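Local structure of RNA polymerase II subunit A C-terminal domain phosphatase SSU72 (Homo sapiens, 4H3K) at residues L26-V31 and D123-L129; R54-T60 and E116-C121; E177-I182 and L195-F199. The protein dephosphorylates the C-terminal domain of RNA polymerase II at phosphoserine and phosphothreonine, and takes part in RNA processing, transcription termination and pre-mRNA polyadenylation. The protein carries 1 engineered substitution. All blocks are in the same frame, centred on the assembly; numbering follows the deposited sequence.

Overall arrangement
The chain enters the model at 26-31, on the first strand of the central sheet, and runs parallel to it again in strand 52-57, which carries the start of 54-60. The 116-121 loop then closes interaction 2 against that second strand, and a few residues later 123-129 closes interaction 1 on the other side of the first, so interaction 2 sits wholly within the larger loop. The two meet where R54 bridges to D123 and V30 bonds to R54. Interaction 3 follows separately, a hairpin of helices 165-184 and 188-203 joined by a short turn. Its L178, C179 and I182 pack on L127 and L129 of interaction 1, whereas interaction 2 lies across the chain's centre, about 10 Å away between nearest atoms.

Interaction 1 of 3, residues L26-V31 and D123-L129; sequences LRVAVV and DLFDLIL
In the parallel core of the central sheet, V28, A29 and V30 run residue for residue beside L127, I128 and L129. A29 N gives its hydrogen to L127 O (3.1 Å), and A29 O takes that of L129 N (2.9 Å). Just ahead of the strand, D126 turns its carboxylate back, and OD2 receives R27 N at 2.8 Å on its anti side, somewhat out of the carboxylate plane, almost straight at 177°. R27 O in turn accepts D126 N and, weakly, L127 N. Strand order 2-1-3-4 in the parallel part recalls the low-molecular-weight tyrosine phosphatase fold, whose signature loop follows the first strand. Helix 165-184 packs on the face bearing L127 and L129, where L129 CD1 meets V28 CG1 at 3.7 Å. On the other face, A29 CB stands over the middle of the F125 ring, a CH-pi contact 3.5 Å from the centroid. A bend at chi3 (38°) swings R27 NE to within 3.0 Å of L124 O. R27 NH2 lies 3.6 Å from D123 OD1, a long salt bridge of charge alone, the oxygen lying well out of the guanidinium plane; the stronger partner of D123 is R54. A methionine in place of R27 would probably leave the L124 carbonyl without this donor and D123 without its second positive neighbour.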
# COMPACT_ATOMS: atom_id res chain seq x y z
N LEU B 26 -13.40 -2.41 -8.48
CA LEU B 26 -12.35 -3.14 -7.68
C LEU B 26 -11.27 -3.62 -8.63
O LEU B 26 -11.56 -4.33 -9.57
CB LEU B 26 -12.95 -4.34 -6.97
CG LEU B 26 -12.01 -5.08 -6.01
CD1 LEU B 26 -11.92 -4.35 -4.66
CD2 LEU B 26 -12.49 -6.51 -5.83
N ARG B 27 -10.04 -3.19 -8.39
CA ARG B 27 -8.93 -3.59 -9.24
C ARG B 27 -8.24 -4.78 -8.61
O ARG B 27 -7.65 -4.66 -7.53
CB ARG B 27 -7.94 -2.43 -9.40
CG ARG B 27 -8.53 -1.20 -10.14
CD ARG B 27 -7.39 -0.29 -10.59
NE ARG B 27 -6.26 -1.13 -11.01
CZ ARG B 27 -6.04 -1.53 -12.26
NH1 ARG B 27 -6.86 -1.13 -13.23
NH2 ARG B 27 -5.01 -2.31 -12.53
N VAL B 28 -8.33 -5.93 -9.28
CA VAL B 28 -7.78 -7.18 -8.73
C VAL B 28 -6.60 -7.68 -9.55
O VAL B 28 -6.58 -7.52 -10.78
CB VAL B 28 -8.88 -8.25 -8.73
CG1 VAL B 28 -8.37 -9.62 -8.16
CG2 VAL B 28 -10.08 -7.75 -7.97
N ALA B 29 -5.63 -8.29 -8.87
CA ALA B 29 -4.58 -9.09 -9.49
C ALA B 29 -4.72 -10.49 -8.94
O ALA B 29 -4.95 -10.66 -7.74
CB ALA B 29 -3.20 -8.55 -9.19
N VAL B 30 -4.64 -11.48 -9.83
CA VAL B 30 -4.57 -12.87 -9.40
C VAL B 30 -3.21 -13.43 -9.81
O VAL B 30 -2.77 -13.23 -10.95
CB VAL B 30 -5.70 -13.74 -9.99
CG1 VAL B 30 -5.62 -15.14 -9.35
CG2 VAL B 30 -7.07 -13.14 -9.68
N VAL B 31 -2.55 -14.12 -8.87
CA VAL B 31 -1.15 -14.53 -9.03
C VAL B 31 -0.98 -16.03 -8.76
O VAL B 31 -1.42 -16.55 -7.73
CB VAL B 31 -0.23 -13.73 -8.07
CG1 VAL B 31 1.24 -13.91 -8.45
CG2 VAL B 31 -0.59 -12.24 -8.07
N ASP B 123 1.99 -1.94 -11.52
CA ASP B 123 0.58 -1.51 -11.46
C ASP B 123 0.06 -1.48 -10.02
O ASP B 123 0.59 -2.19 -9.17
CB ASP B 123 -0.26 -2.47 -12.27
CG ASP B 123 -1.19 -1.77 -13.23
OD1 ASP B 123 -1.74 -0.72 -12.84
OD2 ASP B 123 -1.36 -2.29 -14.36
N LEU B 124 -0.98 -0.69 -9.75
CA LEU B 124 -1.63 -0.68 -8.43
C LEU B 124 -2.93 -1.48 -8.41
O LEU B 124 -3.73 -1.41 -9.36
CB LEU B 124 -1.91 0.74 -7.93
CG LEU B 124 -0.77 1.78 -7.97
CD1 LEU B 124 -1.22 3.13 -7.41
CD2 LEU B 124 0.43 1.26 -7.21
N PHE B 125 -3.12 -2.24 -7.33
CA PHE B 125 -4.36 -2.97 -7.10
C PHE B 125 -4.98 -2.65 -5.73
O PHE B 125 -4.31 -2.12 -4.83
CB PHE B 125 -4.07 -4.48 -7.21
CG PHE B 125 -3.44 -4.83 -8.52
CD1 PHE B 125 -4.23 -4.93 -9.66
CD2 PHE B 125 -2.08 -4.96 -8.62
CE1 PHE B 125 -3.66 -5.23 -10.88
CE2 PHE B 125 -1.48 -5.23 -9.87
CZ PHE B 125 -2.28 -5.37 -10.99
N ASP B 126 -6.25 -2.95 -5.61
CA ASP B 126 -6.95 -2.92 -4.34
C ASP B 126 -6.72 -4.24 -3.62
O ASP B 126 -6.61 -4.28 -2.39
CB ASP B 126 -8.46 -2.77 -4.58
CG ASP B 126 -8.81 -1.44 -5.28
OD1 ASP B 126 -8.28 -0.40 -4.86
OD2 ASP B 126 -9.62 -1.44 -6.21
N LEU B 127 -6.68 -5.32 -4.40
CA LEU B 127 -6.70 -6.67 -3.84
C LEU B 127 -5.87 -7.59 -4.70
O LEU B 127 -6.02 -7.60 -5.92
CB LEU B 127 -8.14 -7.20 -3.76
CG LEU B 127 -8.31 -8.67 -3.37
CD1 LEU B 127 -7.79 -8.88 -1.92
CD2 LEU B 127 -9.77 -9.11 -3.50
N ILE B 128 -4.95 -8.31 -4.05
CA ILE B 128 -4.12 -9.28 -4.76
C ILE B 128 -4.46 -10.64 -4.18
O ILE B 128 -4.33 -10.84 -2.98
CB ILE B 128 -2.59 -8.99 -4.61
CG1 ILE B 128 -2.25 -7.57 -5.16
CG2 ILE B 128 -1.78 -10.12 -5.27
CD1 ILE B 128 -0.77 -7.05 -4.81
N LEU B 129 -4.87 -11.57 -5.04
CA LEU B 129 -5.19 -12.92 -4.61
C LEU B 129 -4.12 -13.86 -5.12
O LEU B 129 -3.82 -13.86 -6.32
CB LEU B 129 -6.53 -13.33 -5.19
CG LEU B 129 -7.65 -12.48 -4.58
CD1 LEU B 129 -8.74 -12.29 -5.56
CD2 LEU B 129 -8.19 -13.20 -3.37

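Interaction 2 of 3, residues R54-T60 and E116-C121; sequences RSFGTGT and ERFQNC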
# COMPACT_ATOMS: atom_id res chain seq x y z
N ARG B 54 -5.83 -8.24 -13.59
CA ARG B 54 -4.59 -8.59 -14.23
C ARG B 54 -4.11 -9.87 -13.54
O ARG B 54 -4.55 -10.20 -12.44
CB ARG B 54 -3.54 -7.48 -14.06
CG ARG B 54 -3.95 -6.05 -14.50
CD ARG B 54 -3.35 -5.62 -15.83
NE ARG B 54 -2.04 -6.21 -16.15
CZ ARG B 54 -0.85 -5.60 -16.04
NH1 ARG B 54 -0.73 -4.36 -15.56
NH2 ARG B 54 0.25 -6.25 -16.41
N SER B 55 -3.21 -10.58 -14.20
CA SER B 55 -2.74 -11.83 -13.66
C SER B 55 -1.24 -11.97 -13.87
O SER B 55 -0.68 -11.40 -14.81
CB SER B 55 -3.49 -12.99 -14.31
OG SER B 55 -3.15 -13.10 -15.67
N PHE B 56 -0.59 -12.72 -12.97
CA PHE B 56 0.86 -12.78 -12.92
C PHE B 56 1.28 -14.13 -12.39
O PHE B 56 0.47 -14.87 -11.83
CB PHE B 56 1.44 -11.69 -11.98
CG PHE B 56 1.03 -10.30 -12.34
CD1 PHE B 56 1.75 -9.60 -13.31
CD2 PHE B 56 -0.08 -9.69 -11.73
CE1 PHE B 56 1.39 -8.31 -13.67
CE2 PHE B 56 -0.46 -8.42 -12.07
CZ PHE B 56 0.28 -7.70 -13.04
N GLY B 57 2.57 -14.42 -12.54
CA GLY B 57 3.20 -15.55 -11.87
C GLY B 57 4.41 -15.06 -11.06
O GLY B 57 5.05 -14.09 -11.42
N THR B 58 4.71 -15.73 -9.95
CA THR B 58 5.90 -15.38 -9.17
C THR B 58 7.06 -16.34 -9.35
O THR B 58 8.14 -16.09 -8.80
CB THR B 58 5.60 -15.36 -7.67
OG1 THR B 58 4.99 -16.60 -7.31
CG2 THR B 58 4.68 -14.17 -7.32
N GLY B 59 6.85 -17.44 -10.08
CA GLY B 59 7.90 -18.44 -10.26
C GLY B 59 9.11 -17.88 -10.99
O GLY B 59 9.03 -16.90 -11.75
N THR B 60 10.26 -18.52 -10.77
CA THR B 60 11.48 -18.20 -11.48
C THR B 60 11.35 -18.47 -12.99
O THR B 60 12.02 -17.85 -13.81
CB THR B 60 12.65 -19.04 -10.88
OG1 THR B 60 12.77 -18.68 -9.47
CG2 THR B 60 13.94 -18.72 -11.54
N GLU B 116 3.10 -13.20 -17.40
CA GLU B 116 3.77 -12.03 -16.84
C GLU B 116 4.29 -12.31 -15.43
O GLU B 116 3.58 -12.91 -14.61
CB GLU B 116 2.81 -10.83 -16.82
CG GLU B 116 2.34 -10.41 -18.24
CD GLU B 116 1.18 -9.44 -18.20
OE1 GLU B 116 1.40 -8.26 -18.45
OE2 GLU B 116 0.04 -9.84 -17.90
N ARG B 117 5.53 -11.89 -15.17
CA ARG B 117 6.13 -11.99 -13.85
C ARG B 117 5.64 -10.85 -12.96
O ARG B 117 5.78 -9.66 -13.31
CB ARG B 117 7.65 -11.87 -13.92
CG ARG B 117 8.34 -12.99 -14.66
CD ARG B 117 9.89 -13.00 -14.49
NE ARG B 117 10.43 -12.67 -13.16
CZ ARG B 117 10.37 -13.44 -12.07
NH1 ARG B 117 9.74 -14.60 -12.09
NH2 ARG B 117 10.94 -13.03 -10.94
N PHE B 118 5.09 -11.22 -11.81
CA PHE B 118 4.66 -10.23 -10.81
C PHE B 118 5.78 -9.24 -10.43
O PHE B 118 5.57 -8.03 -10.31
CB PHE B 118 4.20 -10.94 -9.54
CG PHE B 118 3.62 -10.02 -8.51
CD1 PHE B 118 2.27 -9.69 -8.54
CD2 PHE B 118 4.43 -9.50 -7.50
CE1 PHE B 118 1.74 -8.82 -7.57
CE2 PHE B 118 3.91 -8.65 -6.54
CZ PHE B 118 2.56 -8.30 -6.58
N GLN B 119 6.97 -9.78 -10.20
CA GLN B 119 8.09 -8.97 -9.72
C GLN B 119 8.50 -7.90 -10.75
O GLN B 119 9.22 -6.97 -10.39
CB GLN B 119 9.27 -9.85 -9.31
CG GLN B 119 8.97 -10.80 -8.15
CD GLN B 119 8.46 -12.20 -8.54
OE1 GLN B 119 8.71 -13.15 -7.82
NE2 GLN B 119 7.75 -12.33 -9.66
N ASN B 120 8.02 -8.02 -11.99
CA ASN B 120 8.35 -7.04 -13.06
C ASN B 120 7.34 -5.95 -13.26
O ASN B 120 7.63 -4.97 -13.94
CB ASN B 120 8.53 -7.71 -14.42
CG ASN B 120 9.71 -8.63 -14.46
OD1 ASN B 120 10.69 -8.46 -13.72
ND2 ASN B 120 9.62 -9.64 -15.32
N CYS B 121 6.15 -6.12 -12.71
CA CYS B 121 5.09 -5.13 -12.94
C CYS B 121 5.05 -4.08 -11.84
O CYS B 121 5.50 -4.32 -10.71
CB CYS B 121 3.72 -5.80 -13.08
SG CYS B 121 2.45 -4.69 -13.75
O HOH W 1 -2.58 -9.33 -16.83
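F56 and F118 meet as a T-shaped pair: the edge of the F118 ring is directed at the face of F56, with the planes at 90° and the centroids 5.7 Å apart. F118 has its CG anti to the backbone N (chi1 -175°), which aims the ring edge at the F56 face while the CB atoms of the two residues stay in contact. At the far end of the F56 ring C121 comes in obliquely, its CB 3.5 Å from F56 CE1, and its SG makes a sulfur-aromatic contact from a similarly slanted position. F56 CZ also lies over one face of the R54 guanidinium, toward its rim. The backbones meet along the outer side of strand 52-57, an edge strand of the sheet, where the 116-121 loop forms a single backbone bridge, G57 with R117, and then winds into a 3-10 turn. G57 N binds E116 O at 2.8 Å, and G57 O accepts F118 N at 2.9 Å from a donor tilted 31° out of the carbonyl plane. The F118 side chain meanwhile reaches D142 of helix 133-145 and V31 of the next strand, and T58 lies alongside it, CG2 against F118 CB at 3.9 Å. Back at the start of the strand, R54 and E116 cross at about a right angle. R54 NH2 makes a weakly hydrogen-bonded salt bridge to E116 OE1 (3.1 Å), although the stronger partner of R54 is D123. A water accepts from R54 NE and S55 N and donates to E116 OE2, which is also bridged by K112.

Interaction 3 of 3, residues E177-I182 and L195-F199; sequences ELCQCI and LLQEF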
# COMPACT_ATOMS: atom_id res chain seq x y z
N GLU B 177 -16.48 -15.51 -6.35
CA GLU B 177 -17.44 -15.33 -5.24
C GLU B 177 -16.93 -14.35 -4.19
O GLU B 177 -17.64 -13.42 -3.78
CB GLU B 177 -17.84 -16.68 -4.63
CG GLU B 177 -19.26 -16.69 -4.16
CD GLU B 177 -19.67 -17.99 -3.51
OE1 GLU B 177 -19.03 -19.03 -3.82
OE2 GLU B 177 -20.66 -17.93 -2.72
N LEU B 178 -15.67 -14.52 -3.80
CA LEU B 178 -15.05 -13.60 -2.86
C LEU B 178 -15.02 -12.17 -3.38
O LEU B 178 -15.40 -11.24 -2.68
CB LEU B 178 -13.66 -14.09 -2.46
CG LEU B 178 -12.90 -13.15 -1.52
CD1 LEU B 178 -13.62 -13.03 -0.16
CD2 LEU B 178 -11.45 -13.58 -1.34
N CYS B 179 -14.62 -11.98 -4.63
CA CYS B 179 -14.52 -10.64 -5.20
C CYS B 179 -15.89 -10.00 -5.30
O CYS B 179 -16.05 -8.82 -5.04
CB CYS B 179 -13.83 -10.68 -6.56
SG CYS B 179 -12.05 -10.99 -6.34
N GLN B 180 -16.88 -10.79 -5.64
CA GLN B 180 -18.27 -10.36 -5.61
C GLN B 180 -18.74 -9.84 -4.26
O GLN B 180 -19.32 -8.74 -4.16
CB GLN B 180 -19.15 -11.53 -6.05
CG GLN B 180 -20.38 -11.06 -6.65
CD GLN B 180 -20.07 -10.27 -7.89
OE1 GLN B 180 -19.24 -10.69 -8.70
NE2 GLN B 180 -20.74 -9.13 -8.06
N CYS B 181 -18.48 -10.62 -3.21
CA CYS B 181 -18.81 -10.19 -1.86
C CYS B 181 -18.15 -8.88 -1.54
O CYS B 181 -18.82 -7.95 -1.11
CB CYS B 181 -18.33 -11.18 -0.83
SG CYS B 181 -19.34 -12.49 -0.75
N ILE B 182 -16.83 -8.82 -1.76
CA ILE B 182 -16.06 -7.62 -1.44
C ILE B 182 -16.65 -6.39 -2.13
O ILE B 182 -16.92 -5.38 -1.48
CB ILE B 182 -14.55 -7.81 -1.72
CG1 ILE B 182 -13.95 -8.73 -0.65
CG2 ILE B 182 -13.83 -6.47 -1.75
CD1 ILE B 182 -12.60 -9.34 -1.04
N LEU B 195 -15.65 -11.13 6.27
CA LEU B 195 -15.93 -11.87 5.04
C LEU B 195 -15.03 -13.09 4.82
O LEU B 195 -15.52 -14.17 4.48
CB LEU B 195 -15.82 -10.95 3.83
CG LEU B 195 -16.96 -9.92 3.66
CD1 LEU B 195 -16.64 -9.06 2.43
CD2 LEU B 195 -18.39 -10.56 3.54
N LEU B 196 -13.72 -12.93 4.98
CA LEU B 196 -12.82 -14.05 4.81
C LEU B 196 -13.11 -15.15 5.83
O LEU B 196 -13.06 -16.33 5.48
CB LEU B 196 -11.34 -13.60 4.92
CG LEU B 196 -10.85 -12.64 3.86
CD1 LEU B 196 -9.37 -12.20 4.10
CD2 LEU B 196 -11.00 -13.28 2.47
N GLN B 197 -13.41 -14.78 7.07
CA GLN B 197 -13.76 -15.76 8.12
C GLN B 197 -15.04 -16.55 7.75
O GLN B 197 -15.05 -17.75 7.87
CB GLN B 197 -13.88 -15.12 9.51
CG GLN B 197 -12.52 -14.70 10.12
CD GLN B 197 -11.58 -15.89 10.41
OE1 GLN B 197 -10.47 -15.97 9.87
NE2 GLN B 197 -12.02 -16.80 11.25
N GLU B 198 -16.10 -15.87 7.30
CA GLU B 198 -17.27 -16.55 6.71
C GLU B 198 -16.89 -17.52 5.57
O GLU B 198 -17.37 -18.65 5.53
CB GLU B 198 -18.30 -15.55 6.18
CG GLU B 198 -19.09 -14.82 7.20
CD GLU B 198 -20.25 -14.05 6.56
OE1 GLU B 198 -21.05 -14.69 5.82
OE2 GLU B 198 -20.36 -12.81 6.80
N PHE B 199 -16.06 -17.06 4.64
CA PHE B 199 -15.55 -17.91 3.55
C PHE B 199 -14.75 -19.10 4.03
O PHE B 199 -14.82 -20.18 3.43
CB PHE B 199 -14.69 -17.12 2.54
CG PHE B 199 -15.46 -16.63 1.37
CD1 PHE B 199 -16.25 -15.47 1.47
CD2 PHE B 199 -15.42 -17.31 0.16
CE1 PHE B 199 -16.98 -15.00 0.36
CE2 PHE B 199 -16.17 -16.85 -0.96
CZ PHE B 199 -16.95 -15.70 -0.86
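In the hairpin of helices 165-184 and 188-203, F199 reaches across from the second helix to lie against E177, L178 and C181 of the first. L178 CD1 sits over one face of the F199 ring, displaced toward the rim, in a CH-pi contact 4.1 Å from the centroid and 18° off the ring normal. C181 approaches in the ring plane instead, its SG 3.6 Å from F199 CE1, a sulfur-aromatic contact at the edge. The ring tip runs up against the helix backbone, with F199 CZ only 3.4 Å from L178 N. The two helices run roughly antiparallel, their local axes at 146° and 11.1 Å apart at closest; a coiled coil is predicted for 180-206, which takes in the second segment and the end of the first. On the inner side of the hairpin, L178 carries a second contact: the branch at CG, turned opposite the backbone N (chi1 177°), brings CD1 and CD2 to L196 CD2, the nearer at 3.7 Å. Toward the turn, L195 CD1 packs less closely, 4.1 Å from I182 CG1. Behind this pairing, L178 and I182 rest on L129 and L127 of the central sheet, while L196 and F199 lean on H209 and F207 of strand 207-213.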